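Local coordinates for 3-oxoacyl-[acyl-carrier-protein] synthase 2 (Rickettsia rickettsii, PDB 4JGA) that probably catalyses the condensation of malonyl-ACP with a growing acyl chain in fatty acid elongation, as a KAS II-type enzyme of the thiolase superfamily, at residues A[24-29]-A[98-103]; A[48-53]-A[214-219]; A[58-63]-A[233-238]; A[184-189]-A[423-428]. All blocks are in the same frame, centred on the assembly; numbering follows the deposited sequence.

Interaction 1 (A[24-29]-A[98-103]); sequences GLVTPV and GVAAAT
The flat group at the heart of this contact is a peptide plane, that between Gly24 and Leu25. The methyl of Ala101 sits over it, its CB 3.9 Å from Gly24 C and almost straight above that carbonyl carbon. Leu25 turns its side chain away from helix 93-109 and packs it on Val371, Ile374 and Phe375 of helix 368-382, while the Leu25 N-H is held by the carboxylate of Glu104. Beside the methyl, the helix offers a carbonyl as well: Gly24 CA lies 3.3 Å from Ala101 O, and the CA-H points almost directly at the oxygen, with 167° at the hydrogen. A CB on Gly24 would point at the helix and run into Ala101 O; with no side chain there, the two backbones come very close, the CA atoms of Gly24 and Ala101 being 4.3 Å apart. This is the layered α/β packing of the thiolase fold, in which strand 18-26 of the large sheet is covered by helices on both surfaces; here the short strand and helix axes run at 146°, nearer antiparallel than perpendicular. Two residues along the strand, Val26 turns to the helix again and meets the residue before Ala101. Its CG1 is anti to the backbone N (chi1 180°), which sets CG2 beside that nitrogen and carries Val26 CG2 to Ala100 CB at 3.9 Å, tip to tip between methyls. Ile66 also touches Val26, and the aromatic residues Phe74 and Phe79 touch Ala100.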
loop_
_atom_site.group_PDB
_atom_site.type_symbol
_atom_site.label_atom_id
_atom_site.label_comp_id
_atom_site.label_asym_id
_atom_site.label_seq_id
_atom_site.Cartn_x
_atom_site.Cartn_y
_atom_site.Cartn_z
ATOM N N GLY A 24 18.427 -0.387 9.251
ATOM C CA GLY A 24 18.802 -1.409 8.260
ATOM C C GLY A 24 18.861 -0.832 6.857
ATOM O O GLY A 24 17.932 -0.105 6.441
ATOM N N LEU A 25 19.926 -1.165 6.114
ATOM C CA LEU A 25 20.134 -0.619 4.769
ATOM C C LEU A 25 20.721 -1.623 3.798
ATOM O O LEU A 25 21.665 -2.338 4.128
ATOM C CB LEU A 25 21.077 0.595 4.818
ATOM C CG LEU A 25 20.506 1.913 5.253
ATOM C CD1 LEU A 25 21.641 2.925 5.405
ATOM C CD2 LEU A 25 19.458 2.438 4.275
ATOM N N VAL A 26 20.157 -1.658 2.592
ATOM C CA VAL A 26 20.793 -2.258 1.420
ATOM C C VAL A 26 20.734 -1.216 0.315
ATOM O O VAL A 26 19.643 -0.848 -0.136
ATOM C CB VAL A 26 20.094 -3.530 0.943
ATOM C CG1 VAL A 26 20.792 -4.102 -0.281
ATOM C CG2 VAL A 26 20.102 -4.558 2.067
ATOM N N THR A 27 21.896 -0.707 -0.075
ATOM C CA THR A 27 21.952 0.411 -1.023
ATOM C C THR A 27 23.042 0.200 -2.083
ATOM O O THR A 27 23.881 -0.680 -1.951
ATOM C CB THR A 27 22.218 1.759 -0.313
ATOM O OG1 THR A 27 23.609 1.876 0.000
ATOM C CG2 THR A 27 21.333 1.928 0.953
ATOM N N PRO A 28 23.006 0.983 -3.152
ATOM C CA PRO A 28 24.027 0.907 -4.162
ATOM C C PRO A 28 25.457 1.274 -3.662
ATOM O O PRO A 28 26.414 1.075 -4.393
ATOM C CB PRO A 28 23.563 1.922 -5.195
ATOM C CG PRO A 28 22.101 1.897 -5.081
ATOM C CD PRO A 28 21.855 1.774 -3.613
ATOM N N VAL A 29 25.593 1.795 -2.445
ATOM C CA VAL A 29 26.932 1.978 -1.877
ATOM C C VAL A 29 27.183 1.178 -0.605
ATOM O O VAL A 29 28.117 1.457 0.114
ATOM C CB VAL A 29 27.247 3.452 -1.662
ATOM C CG1 VAL A 29 27.239 4.170 -2.996
ATOM C CG2 VAL A 29 26.261 4.094 -0.704
ATOM N N GLY A 98 14.270 -6.055 1.088
ATOM C CA GLY A 98 13.438 -5.662 2.238
ATOM C C GLY A 98 13.722 -6.544 3.449
ATOM O O GLY A 98 13.900 -6.049 4.549
ATOM N N VAL A 99 13.766 -7.839 3.248
ATOM C CA VAL A 99 14.011 -8.768 4.342
ATOM C C VAL A 99 15.425 -8.566 4.887
ATOM O O VAL A 99 15.624 -8.594 6.089
ATOM C CB VAL A 99 13.778 -10.220 3.913
ATOM C CG1 VAL A 99 14.183 -11.192 5.017
ATOM C CG2 VAL A 99 12.300 -10.448 3.589
ATOM N N ALA A 100 16.374 -8.319 4.003
ATOM C CA ALA A 100 17.733 -8.061 4.429
ATOM C C ALA A 100 17.825 -6.778 5.297
ATOM O O ALA A 100 18.426 -6.789 6.374
ATOM C CB ALA A 100 18.658 -7.983 3.219
ATOM N N ALA A 101 17.227 -5.686 4.831
ATOM C CA ALA A 101 17.261 -4.447 5.600
ATOM C C ALA A 101 16.513 -4.601 6.958
ATOM O O ALA A 101 16.960 -4.105 7.992
ATOM C CB ALA A 101 16.703 -3.293 4.792
ATOM N N ALA A 102 15.393 -5.291 6.954
ATOM C CA ALA A 102 14.613 -5.469 8.163
ATOM C C ALA A 102 15.360 -6.359 9.161
ATOM O O ALA A 102 15.308 -6.124 10.349
ATOM C CB ALA A 102 13.275 -6.073 7.843
ATOM N N THR A 103 16.062 -7.359 8.647
ATOM C CA THR A 103 16.831 -8.260 9.495
ATOM C C THR A 103 17.936 -7.456 10.215
ATOM O O THR A 103 18.061 -7.543 11.441
ATOM C CB THR A 103 17.431 -9.420 8.694
ATOM O OG1 THR A 103 16.359 -10.239 8.178
ATOM C CG2 THR A 103 18.365 -10.250 9.580
#

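Interaction 2 (A[48-53]-A[214-219]); sequences KTITEF and APVTPV
An inverse gamma turn centred on Val216, closed by Thr217 N donating to Pro215 O, leads straight into the N-terminus of helix 218-226, and the loop after strand 47-49 packs against this turn and the first residue of the helix. Thr217 is the N-cap: its OG1 serves Gly220 N and also bonds Glu137, whose carboxylate reaches Val219 N too, so polar groups fix the helix start while Phe53 covers it with an apolar ring. Phe53 places CG in the crowded position between backbone N and carbonyl carbon (chi1 57°), which swings the ring onto Pro218. Pro218 CD stands 3.9 Å from the ring centroid of Phe53, only 3° off the normal, a CH-pi contact over the face. Ile50 CG2 lies over the opposite face, offset toward the rim, so the ring is sandwiched between proline and isoleucine. Ile50 also sends CD1 to Val216 CG1 at 3.9 Å, the two side chains crossing obliquely, and Ala63 touches both. Leu133 and Lys134 of helix 133-146 touch Thr217, and Val219 meets Phe155 of the second subunit. At the ring's edge, Phe53 CE2 approaches Val216 O to 3.3 Å.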
loop_
_atom_site.group_PDB
_atom_site.type_symbol
_atom_site.label_atom_id
_atom_site.label_comp_id
_atom_site.label_asym_id
_atom_site.label_seq_id
_atom_site.Cartn_x
_atom_site.Cartn_y
_atom_site.Cartn_z
ATOM N N LYS A 48 26.121 2.915 -11.693
ATOM C CA LYS A 48 26.940 2.165 -12.674
ATOM C C LYS A 48 26.141 1.727 -13.903
ATOM O O LYS A 48 24.920 1.958 -13.997
ATOM C CB LYS A 48 27.728 0.967 -12.072
ATOM C CG LYS A 48 27.071 0.229 -10.934
ATOM C CD LYS A 48 28.032 -0.614 -10.126
ATOM C CE LYS A 48 27.394 -0.970 -8.785
ATOM N NZ LYS A 48 27.306 0.171 -7.810
ATOM N N THR A 49 26.885 1.188 -14.867
ATOM C CA THR A 49 26.330 0.644 -16.069
ATOM C C THR A 49 25.498 -0.605 -15.730
ATOM O O THR A 49 25.912 -1.458 -14.961
ATOM C CB THR A 49 27.459 0.310 -17.060
ATOM O OG1 THR A 49 28.023 1.544 -17.556
ATOM C CG2 THR A 49 26.953 -0.500 -18.222
ATOM N N ILE A 50 24.314 -0.682 -16.307
ATOM C CA ILE A 50 23.474 -1.847 -16.198
ATOM C C ILE A 50 24.100 -2.952 -17.021
ATOM O O ILE A 50 24.409 -2.759 -18.180
ATOM C CB ILE A 50 22.057 -1.569 -16.745
ATOM C CG1 ILE A 50 21.360 -0.551 -15.848
ATOM C CG2 ILE A 50 21.236 -2.860 -16.840
ATOM C CD1 ILE A 50 20.160 0.103 -16.487
ATOM N N THR A 51 24.282 -4.111 -16.400
ATOM C CA THR A 51 24.821 -5.278 -17.111
ATOM C C THR A 51 23.914 -6.533 -17.082
ATOM O O THR A 51 24.087 -7.401 -17.909
ATOM C CB THR A 51 26.197 -5.649 -16.545
ATOM O OG1 THR A 51 26.069 -5.808 -15.139
ATOM C CG2 THR A 51 27.234 -4.554 -16.815
ATOM N N GLU A 52 22.962 -6.633 -16.153
ATOM C CA GLU A 52 22.172 -7.870 -16.004
ATOM C C GLU A 52 21.215 -8.131 -17.173
ATOM O O GLU A 52 20.696 -9.232 -17.300
ATOM C CB GLU A 52 21.337 -7.845 -14.698
ATOM N N PHE A 53 20.949 -7.126 -18.006
ATOM C CA PHE A 53 20.101 -7.340 -19.161
ATOM C C PHE A 53 20.511 -6.397 -20.271
ATOM O O PHE A 53 21.269 -5.454 -20.053
ATOM C CB PHE A 53 18.600 -7.205 -18.809
ATOM C CG PHE A 53 18.223 -5.877 -18.200
ATOM C CD1 PHE A 53 17.922 -4.785 -18.996
ATOM C CD2 PHE A 53 18.176 -5.716 -16.828
ATOM C CE1 PHE A 53 17.572 -3.563 -18.428
ATOM C CE2 PHE A 53 17.815 -4.494 -16.255
ATOM C CZ PHE A 53 17.521 -3.417 -17.063
ATOM N N ALA A 214 13.066 -2.899 -6.351
ATOM C CA ALA A 214 13.919 -3.511 -7.346
ATOM C C ALA A 214 13.323 -3.226 -8.711
ATOM O O ALA A 214 12.773 -4.104 -9.359
ATOM C CB ALA A 214 14.039 -5.011 -7.108
ATOM N N PRO A 215 13.421 -1.968 -9.155
ATOM C CA PRO A 215 12.671 -1.561 -10.317
ATOM C C PRO A 215 13.484 -1.556 -11.611
ATOM O O PRO A 215 12.937 -1.229 -12.674
ATOM C CB PRO A 215 12.333 -0.137 -9.965
ATOM C CG PRO A 215 13.612 0.358 -9.321
ATOM C CD PRO A 215 14.153 -0.835 -8.575
ATOM N N VAL A 216 14.769 -1.886 -11.528
ATOM C CA VAL A 216 15.639 -1.803 -12.684
ATOM C C VAL A 216 15.507 -3.093 -13.511
ATOM O O VAL A 216 16.302 -4.031 -13.371
ATOM C CB VAL A 216 17.109 -1.527 -12.292
ATOM C CG1 VAL A 216 17.963 -1.284 -13.530
ATOM C CG2 VAL A 216 17.176 -0.323 -11.348
ATOM N N THR A 217 14.477 -3.103 -14.356
ATOM C CA THR A 217 14.196 -4.172 -15.301
ATOM C C THR A 217 13.968 -3.538 -16.673
ATOM O O THR A 217 13.799 -2.297 -16.789
ATOM C CB THR A 217 12.921 -4.967 -14.890
ATOM O OG1 THR A 217 11.742 -4.280 -15.352
ATOM C CG2 THR A 217 12.855 -5.117 -13.380
ATOM N N PRO A 218 13.909 -4.383 -17.726
ATOM C CA PRO A 218 13.725 -3.811 -19.063
ATOM C C PRO A 218 12.450 -2.951 -19.162
ATOM O O PRO A 218 12.475 -1.813 -19.667
ATOM C CB PRO A 218 13.621 -5.066 -19.954
ATOM C CG PRO A 218 14.425 -6.115 -19.240
ATOM C CD PRO A 218 14.137 -5.843 -17.776
ATOM N N VAL A 219 11.349 -3.465 -18.648
ATOM C CA VAL A 219 10.074 -2.731 -18.761
ATOM C C VAL A 219 10.027 -1.540 -17.792
ATOM O O VAL A 219 9.450 -0.498 -18.103
ATOM C CB VAL A 219 8.857 -3.656 -18.616
ATOM C CG1 VAL A 219 8.540 -3.924 -17.163
ATOM C CG2 VAL A 219 7.627 -3.043 -19.289
#

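Interaction 3 (A[58-63]-A[233-238]); sequences LACKIA and KYNDNP
A type I beta turn from Tyr234 to Asn237, closed by Asn237 N bonding Tyr234 O, brings Asn235 opposite Lys61, their CA atoms 5.8 Å apart, where the chain enters strand 62-64. That strand pairs antiparallel with strand 47-49 in a small two-stranded sheet, Lys61 bonding Ile50 and Ala63 bonding Lys48. The turn belongs to the long loop between helix 218-226 and strand 257-265, and the carboxamide of Asn235 joins it to the backbone of 58-63 by two bonds. Asn235 ND2 donates to Ala59 O at 2.9 Å, nearly straight at 164°, with the acceptor in the amide plane but the donor above that carbonyl's plane. Asn235 OD1 takes the N-H of Lys61, also at 2.9 Å from Lys61 N, but that donor lies 52° out of the amide plane. The methylenes of Lys61 cross this side chain at about a right angle, Lys61 CD lying 3.7 Å from Asn235 ND2. A bend at chi4 (-66°) then carries Lys61 NZ back to Leu58 O and Thr55 O. Ile62 CG2 rests 3.7 Å from Pro238 CB, and Ile47 touches both residues. Giving through one arm and accepting through the other, the two bonds together define which way round the amide lies. The junction thus combines two directional bonds with apolar packing of Ile62 on Pro238, with no salt bridge between the segments.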
loop_
_atom_site.group_PDB
_atom_site.type_symbol
_atom_site.label_atom_id
_atom_site.label_comp_id
_atom_site.label_asym_id
_atom_site.label_seq_id
_atom_site.Cartn_x
_atom_site.Cartn_y
_atom_site.Cartn_z
ATOM N N LEU A 58 17.709 0.747 -24.981
ATOM C CA LEU A 58 17.254 1.673 -23.944
ATOM C C LEU A 58 18.100 2.932 -23.910
ATOM O O LEU A 58 19.327 2.863 -23.900
ATOM C CB LEU A 58 17.317 0.999 -22.587
ATOM C CG LEU A 58 16.337 -0.157 -22.440
ATOM C CD1 LEU A 58 16.624 -0.918 -21.156
ATOM C CD2 LEU A 58 14.900 0.372 -22.498
ATOM N N ALA A 59 17.432 4.079 -23.894
ATOM C CA ALA A 59 18.106 5.367 -23.919
ATOM C C ALA A 59 18.824 5.672 -22.615
ATOM O O ALA A 59 19.776 6.445 -22.598
ATOM C CB ALA A 59 17.111 6.464 -24.230
ATOM N N CYS A 60 18.366 5.086 -21.508
ATOM C CA CYS A 60 19.088 5.160 -20.221
ATOM C C CYS A 60 19.721 3.809 -19.915
ATOM O O CYS A 60 19.062 2.798 -19.967
ATOM C CB CYS A 60 18.165 5.554 -19.077
ATOM S SG CYS A 60 19.029 5.648 -17.478
ATOM N N LYS A 61 21.022 3.809 -19.646
ATOM C CA LYS A 61 21.795 2.578 -19.574
ATOM C C LYS A 61 22.460 2.410 -18.215
ATOM O O LYS A 61 23.321 1.558 -18.052
ATOM C CB LYS A 61 22.863 2.577 -20.678
ATOM C CG LYS A 61 22.275 2.603 -22.084
ATOM C CD LYS A 61 23.334 2.855 -23.142
ATOM C CE LYS A 61 22.686 3.211 -24.464
ATOM N NZ LYS A 61 21.906 2.080 -25.037
ATOM N N ILE A 62 22.050 3.223 -17.243
ATOM C CA ILE A 62 22.742 3.278 -15.946
ATOM C C ILE A 62 21.739 3.215 -14.803
ATOM O O ILE A 62 20.565 3.472 -14.995
ATOM C CB ILE A 62 23.553 4.576 -15.788
ATOM C CG1 ILE A 62 22.646 5.810 -15.952
ATOM C CG2 ILE A 62 24.705 4.604 -16.793
ATOM C CD1 ILE A 62 23.271 7.136 -15.523
ATOM N N ALA A 63 22.232 2.890 -13.621
ATOM C CA ALA A 63 21.385 2.798 -12.455
ATOM C C ALA A 63 22.237 2.688 -11.201
ATOM O O ALA A 63 23.401 2.314 -11.277
ATOM C CB ALA A 63 20.435 1.592 -12.562
ATOM N N LYS A 233 21.666 11.365 -20.861
ATOM C CA LYS A 233 22.816 12.043 -21.422
ATOM C C LYS A 233 24.186 11.726 -20.740
ATOM O O LYS A 233 25.226 12.176 -21.210
ATOM C CB LYS A 233 22.569 13.577 -21.386
ATOM N N TYR A 234 24.207 10.970 -19.649
ATOM C CA TYR A 234 25.474 10.653 -18.980
ATOM C C TYR A 234 25.753 9.147 -18.943
ATOM O O TYR A 234 26.420 8.671 -18.007
ATOM C CB TYR A 234 25.466 11.183 -17.547
ATOM C CG TYR A 234 25.734 12.670 -17.404
ATOM C CD1 TYR A 234 24.703 13.584 -17.551
ATOM C CD2 TYR A 234 27.001 13.147 -17.093
ATOM C CE1 TYR A 234 24.920 14.938 -17.419
ATOM C CE2 TYR A 234 27.235 14.508 -16.935
ATOM C CZ TYR A 234 26.179 15.394 -17.098
ATOM O OH TYR A 234 26.382 16.730 -16.956
ATOM N N ASN A 235 25.301 8.397 -19.949
ATOM C CA ASN A 235 25.543 6.945 -19.979
ATOM C C ASN A 235 27.038 6.559 -20.014
ATOM O O ASN A 235 27.410 5.497 -19.503
ATOM C CB ASN A 235 24.844 6.279 -21.161
ATOM C CG ASN A 235 23.332 6.272 -21.022
ATOM O OD1 ASN A 235 22.770 6.167 -19.919
ATOM N ND2 ASN A 235 22.658 6.335 -22.153
ATOM N N ASP A 236 27.872 7.414 -20.584
ATOM C CA ASP A 236 29.323 7.195 -20.606
ATOM C C ASP A 236 30.029 7.608 -19.329
ATOM O O ASP A 236 31.161 7.194 -19.101
ATOM C CB ASP A 236 29.941 7.952 -21.768
ATOM C CG ASP A 236 29.399 7.464 -23.103
ATOM O OD1 ASP A 236 29.099 6.268 -23.215
ATOM O OD2 ASP A 236 29.257 8.262 -24.043
ATOM N N ASN A 237 29.360 8.389 -18.484
ATOM C CA ASN A 237 29.933 8.803 -17.197
ATOM C C ASN A 237 28.875 8.704 -16.107
ATOM O O ASN A 237 28.400 9.723 -15.611
ATOM C CB ASN A 237 30.444 10.249 -17.274
ATOM C CG ASN A 237 31.577 10.429 -18.242
ATOM O OD1 ASN A 237 32.713 10.589 -17.834
ATOM N ND2 ASN A 237 31.277 10.426 -19.540
ATOM N N PRO A 238 28.495 7.466 -15.740
ATOM C CA PRO A 238 27.363 7.204 -14.845
ATOM C C PRO A 238 27.408 7.982 -13.525
ATOM O O PRO A 238 26.374 8.451 -13.067
ATOM C CB PRO A 238 27.450 5.700 -14.574
ATOM C CG PRO A 238 28.255 5.137 -15.675
ATOM C CD PRO A 238 29.129 6.219 -16.221
#

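Interaction 4 (A[184-189]-A[423-428]); sequences ACSTGA and GGTNAS
Ser186 and Ala189 pack closely on Thr425 and Ala427, which face the helix from strand 425-432, whereas at the Gly423-Gly424 end the segments draw apart. In the tight part, Ala189 CB meets Ala427 CB tip to tip at 3.7 Å, bringing helix and strand close. Three residues earlier, in the short 3-10 segment that precedes the helix, Ser186, its OG anti to the carbonyl carbon (chi1 -63°), reaches Thr425 O with that OG at 3.0 Å, within hydrogen-bonding distance; Ser419 O offers a weak alternative. Thr425 CG2, in the crowded position, lies beside it, 3.9 Å from Ser186 OG, while Thr425 OG1 bonds Asn178 O of the second subunit. The looser end is buried too: Gly424 and Thr425 form a G1 beta bulge facing Gly421, where the strand hairpins back. At the start of helix 187-200, Ala184 O accepts from both N and OG1 of Thr187, and that OG1 also bonds Thr183 N. Cys185 turns elsewhere, onto His326 and His363, consistent with the Cys-His-His active site of beta-ketoacyl synthases. Helix 187-200 thus covers one surface of the sheet beside strand 414-421, and helix 300-312 covers the other, against Asn426 and Ser428.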
loop_
_atom_site.group_PDB
_atom_site.type_symbol
_atom_site.label_atom_id
_atom_site.label_comp_id
_atom_site.label_asym_id
_atom_site.label_seq_id
_atom_site.Cartn_x
_atom_site.Cartn_y
_atom_site.Cartn_z
ATOM N N ALA A 184 4.169 5.348 -4.400
ATOM C CA ALA A 184 5.166 5.621 -5.383
ATOM C C ALA A 184 6.481 6.070 -4.730
ATOM O O ALA A 184 6.953 5.436 -3.816
ATOM C CB ALA A 184 4.621 6.657 -6.363
ATOM N N CYS A 185 7.047 7.191 -5.164
ATOM C CA CYS A 185 8.321 7.667 -4.633
ATOM C C CYS A 185 8.272 8.247 -3.214
ATOM O O CYS A 185 9.324 8.604 -2.650
ATOM C CB CYS A 185 8.981 8.621 -5.649
ATOM S SG CYS A 185 9.452 7.616 -7.086
ATOM N N SER A 186 7.089 8.305 -2.613
ATOM C CA SER A 186 6.968 8.719 -1.225
ATOM C C SER A 186 6.793 7.530 -0.243
ATOM O O SER A 186 6.738 7.714 1.000
ATOM C CB SER A 186 5.774 9.636 -1.064
ATOM O OG SER A 186 5.884 10.841 -1.797
ATOM N N THR A 187 6.719 6.321 -0.791
ATOM C CA THR A 187 6.373 5.110 -0.030
ATOM C C THR A 187 7.099 4.963 1.316
ATOM O O THR A 187 6.448 4.729 2.333
ATOM C CB THR A 187 6.620 3.861 -0.882
ATOM O OG1 THR A 187 5.680 3.843 -1.971
ATOM C CG2 THR A 187 6.484 2.577 -0.082
ATOM N N GLY A 188 8.427 5.053 1.306
ATOM C CA GLY A 188 9.231 4.763 2.480
ATOM C C GLY A 188 9.009 5.756 3.593
ATOM O O GLY A 188 9.099 5.407 4.777
ATOM N N ALA A 189 8.673 6.978 3.208
ATOM C CA ALA A 189 8.332 8.038 4.164
ATOM C C ALA A 189 6.934 7.861 4.759
ATOM O O ALA A 189 6.748 7.963 5.981
ATOM C CB ALA A 189 8.459 9.393 3.513
ATOM N N GLY A 423 1.371 10.893 -8.738
ATOM C CA GLY A 423 0.068 11.048 -8.152
ATOM C C GLY A 423 -0.032 12.281 -7.287
ATOM O O GLY A 423 -1.023 12.454 -6.606
ATOM N N GLY A 424 1.006 13.110 -7.302
ATOM C CA GLY A 424 1.099 14.264 -6.453
ATOM C C GLY A 424 1.146 14.004 -4.948
ATOM O O GLY A 424 0.711 14.838 -4.165
ATOM N N THR A 425 1.736 12.900 -4.532
ATOM C CA THR A 425 1.694 12.541 -3.128
ATOM C C THR A 425 2.998 13.016 -2.435
ATOM O O THR A 425 4.078 12.852 -2.998
ATOM C CB THR A 425 1.425 11.037 -2.938
ATOM O OG1 THR A 425 1.346 10.750 -1.539
ATOM C CG2 THR A 425 2.517 10.138 -3.607
ATOM N N ASN A 426 2.884 13.630 -1.266
ATOM C CA ASN A 426 4.034 14.236 -0.578
ATOM C C ASN A 426 4.083 13.805 0.868
ATOM O O ASN A 426 3.050 13.773 1.548
ATOM C CB ASN A 426 3.954 15.749 -0.594
ATOM C CG ASN A 426 3.694 16.296 -1.991
ATOM O OD1 ASN A 426 4.602 16.365 -2.815
ATOM N ND2 ASN A 426 2.458 16.657 -2.264
ATOM N N ALA A 427 5.278 13.453 1.319
ATOM C CA ALA A 427 5.472 13.140 2.717
ATOM C C ALA A 427 6.750 13.814 3.238
ATOM O O ALA A 427 7.796 13.792 2.557
ATOM C CB ALA A 427 5.525 11.639 2.911
ATOM N N SER A 428 6.648 14.411 4.422
ATOM C CA SER A 428 7.799 14.994 5.129
ATOM C C SER A 428 7.838 14.469 6.556
ATOM O O SER A 428 6.784 14.338 7.220
ATOM C CB SER A 428 7.724 16.518 5.156
ATOM O OG SER A 428 7.886 17.028 3.847
#

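Overall arrangement
Interactions 1 and 4 are the core pair: both are fully buried and press a helix onto the same large sheet, on opposite sides of the chain's centre, through small residues: Gly24 and alanines in interaction 1, alanines and Ser186 in interaction 4. Interactions 2 and 3 lie farther out, only partly buried, and share the small hairpin of strands 47-49 and 62-64, whose probable backbone hydrogen bonds (Lys48 N to Ala63 O, Ile50 N to Lys61 O) couple them directly. Their chemistry differs accordingly: an aromatic ring sandwiched by aliphatic groups in one, a side-chain amide bonded to two backbone groups in the other. Lys48 NZ comes near Pro28 O, where the segments of interactions 1 and 2 touch.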